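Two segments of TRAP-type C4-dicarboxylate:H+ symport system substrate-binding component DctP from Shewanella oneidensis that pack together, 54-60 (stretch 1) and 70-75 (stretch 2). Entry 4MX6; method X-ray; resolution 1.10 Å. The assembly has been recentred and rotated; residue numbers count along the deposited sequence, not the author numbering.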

# COMPACT_ATOMS: atom_id res chain seq x y z
N MET A 54 11.97 -5.50 3.35
CA MET A 54 12.03 -6.18 2.06
C MET A 54 13.15 -5.59 1.21
O MET A 54 13.95 -6.32 0.61
CB MET A 54 10.68 -6.10 1.34
CG MET A 54 10.69 -6.64 -0.08
SD MET A 54 11.05 -5.35 -1.27
CE MET A 54 11.28 -6.33 -2.75
N ALA A 55 13.23 -4.26 1.15
CA ALA A 55 14.23 -3.62 0.29
C ALA A 55 15.64 -3.93 0.79
O ALA A 55 16.54 -4.20 -0.02
CB ALA A 55 13.98 -2.12 0.24
N LEU A 56 15.86 -3.88 2.11
CA LEU A 56 17.18 -4.20 2.66
C LEU A 56 17.53 -5.67 2.49
O LEU A 56 18.68 -6.01 2.24
CB LEU A 56 17.25 -3.79 4.13
CG LEU A 56 17.35 -2.28 4.39
CD1 LEU A 56 17.35 -2.02 5.88
CD2 LEU A 56 18.58 -1.66 3.73
N LYS A 57 16.55 -6.56 2.61
CA LYS A 57 16.83 -7.98 2.38
C LYS A 57 17.25 -8.21 0.94
O LYS A 57 18.18 -8.98 0.66
CB LYS A 57 15.60 -8.82 2.74
CG LYS A 57 15.80 -10.33 2.58
CD LYS A 57 16.88 -10.88 3.50
CE LYS A 57 16.91 -12.39 3.50
NZ LYS A 57 17.91 -12.92 4.45
N PHE A 58 16.58 -7.54 0.00
CA PHE A 58 16.94 -7.64 -1.41
C PHE A 58 18.38 -7.18 -1.63
O PHE A 58 19.17 -7.86 -2.30
CB PHE A 58 15.93 -6.83 -2.23
CG PHE A 58 16.23 -6.76 -3.71
CD1 PHE A 58 16.31 -7.90 -4.50
CD2 PHE A 58 16.37 -5.53 -4.32
CE1 PHE A 58 16.56 -7.80 -5.84
CE2 PHE A 58 16.61 -5.44 -5.67
CZ PHE A 58 16.70 -6.57 -6.43
N LYS A 59 18.76 -6.05 -1.03
CA LYS A 59 20.14 -5.59 -1.06
C LYS A 59 21.10 -6.65 -0.54
O LYS A 59 22.12 -6.93 -1.17
CB LYS A 59 20.26 -4.31 -0.23
CG LYS A 59 21.69 -3.83 -0.00
CD LYS A 59 21.71 -2.60 0.89
CE LYS A 59 23.12 -2.10 1.17
NZ LYS A 59 23.80 -1.67 -0.08
N GLU A 60 20.79 -7.23 0.61
CA GLU A 60 21.66 -8.21 1.24
C GLU A 60 21.85 -9.42 0.34
O GLU A 60 22.97 -9.89 0.13
CB GLU A 60 21.09 -8.62 2.60
CG GLU A 60 21.20 -7.51 3.64
CD GLU A 60 20.38 -7.74 4.89
OE1 GLU A 60 19.99 -8.90 5.11
OE2 GLU A 60 20.16 -6.76 5.65
N TYR A 70 26.80 -6.58 -8.97
CA TYR A 70 25.67 -5.70 -8.73
C TYR A 70 25.69 -5.26 -7.28
O TYR A 70 26.10 -6.00 -6.39
CB TYR A 70 24.34 -6.40 -9.04
CG TYR A 70 24.18 -6.73 -10.49
CD1 TYR A 70 24.68 -7.92 -11.01
CD2 TYR A 70 23.58 -5.83 -11.36
CE1 TYR A 70 24.57 -8.22 -12.36
CE2 TYR A 70 23.47 -6.12 -12.70
CZ TYR A 70 23.96 -7.31 -13.20
OH TYR A 70 23.85 -7.61 -14.54
N THR A 71 25.23 -4.03 -7.04
CA THR A 71 25.01 -3.55 -5.69
C THR A 71 23.65 -2.87 -5.67
O THR A 71 23.23 -2.33 -6.69
CB THR A 71 26.09 -2.55 -5.25
OG1 THR A 71 25.91 -2.22 -3.88
CG2 THR A 71 26.05 -1.28 -6.10
N VAL A 72 22.95 -2.92 -4.54
CA VAL A 72 21.64 -2.30 -4.41
C VAL A 72 21.73 -1.14 -3.43
O VAL A 72 22.14 -1.34 -2.29
CB VAL A 72 20.58 -3.30 -3.91
CG1 VAL A 72 19.21 -2.63 -3.84
CG2 VAL A 72 20.51 -4.52 -4.80
N SER A 73 21.37 0.06 -3.88
CA SER A 73 21.26 1.23 -3.01
C SER A 73 19.80 1.44 -2.67
O SER A 73 18.96 1.54 -3.56
CB SER A 73 21.84 2.47 -3.69
OG SER A 73 23.21 2.29 -3.95
N VAL A 74 19.50 1.51 -1.38
CA VAL A 74 18.14 1.66 -0.90
C VAL A 74 17.93 3.06 -0.34
O VAL A 74 18.72 3.53 0.48
CB VAL A 74 17.81 0.60 0.18
CG1 VAL A 74 16.42 0.79 0.74
CG2 VAL A 74 17.95 -0.81 -0.40
N PHE A 75 16.83 3.70 -0.75
CA PHE A 75 16.53 5.08 -0.38
C PHE A 75 15.15 5.13 0.25
O PHE A 75 14.14 5.22 -0.47
CB PHE A 75 16.58 5.98 -1.62
CG PHE A 75 17.90 5.93 -2.35
CD1 PHE A 75 18.12 4.99 -3.34
CD2 PHE A 75 18.91 6.83 -2.05
CE1 PHE A 75 19.32 4.93 -4.01
CE2 PHE A 75 20.12 6.77 -2.73
CZ PHE A 75 20.32 5.82 -3.70
O HOH W 1 21.82 1.13 0.33

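Helix 54-60 lies nearly antiparallel to strand 70-75: their directions differ by 161° and their axes approach to 7.9 Å. The register runs backward accordingly, with Ala55 nearest Val74 (CA to CA 6.7 Å) and Lys59 nearest Val72 (CA to CA 4.9 Å), so the two backbones come closer toward the Lys59 end. Together they bury 307 Å². On the strand, the side chains of Val72 and Val74 point toward the helix while that of Ser73 between them points away, the usual alternation of an extended chain.

Met54 makes no contact across the interface, but its O accepts from Phe58 N at 3.0 Å, part of the helical ladder. Ala55 points its methyl at the strand, where Ala55 CB packs 3.8 Å from Val74 CG1; Ala55 O lies 3.7 Å from Val74 CG2 while accepting its helical hydrogen bond from Lys59 N at 3.1 Å. Leu56 starts away from the strand, yet its end comes nearer, bringing Leu56 CD2 to 4.3 Å from Val74 CG2, a looser apolar contact. Lys57 is out of reach. Phe58 leaves the helix sideways, and its t rotamer carries the ring to Val72, with Phe58 CD2 4.1 Å from Val72 CG1 in an oblique approach.

Lys59 combines both kinds of chemistry. Its aliphatic base packs against the strand, Lys59 CB lying 3.8 Å from Val72 CB and 4.2 Å from Val74 CG2. Beyond it, chi1 to chi3 are all t, and a p turn at chi4 places the ammonium beside the strand backbone, where Lys59 NZ donates a 2.8 Å hydrogen bond to Val72 O. A water extends the polar link, accepting from Val74 N at 2.9 Å and, weakly, from Lys59 NZ at 3.5 Å. Glu60 points away and makes no contact with the strand.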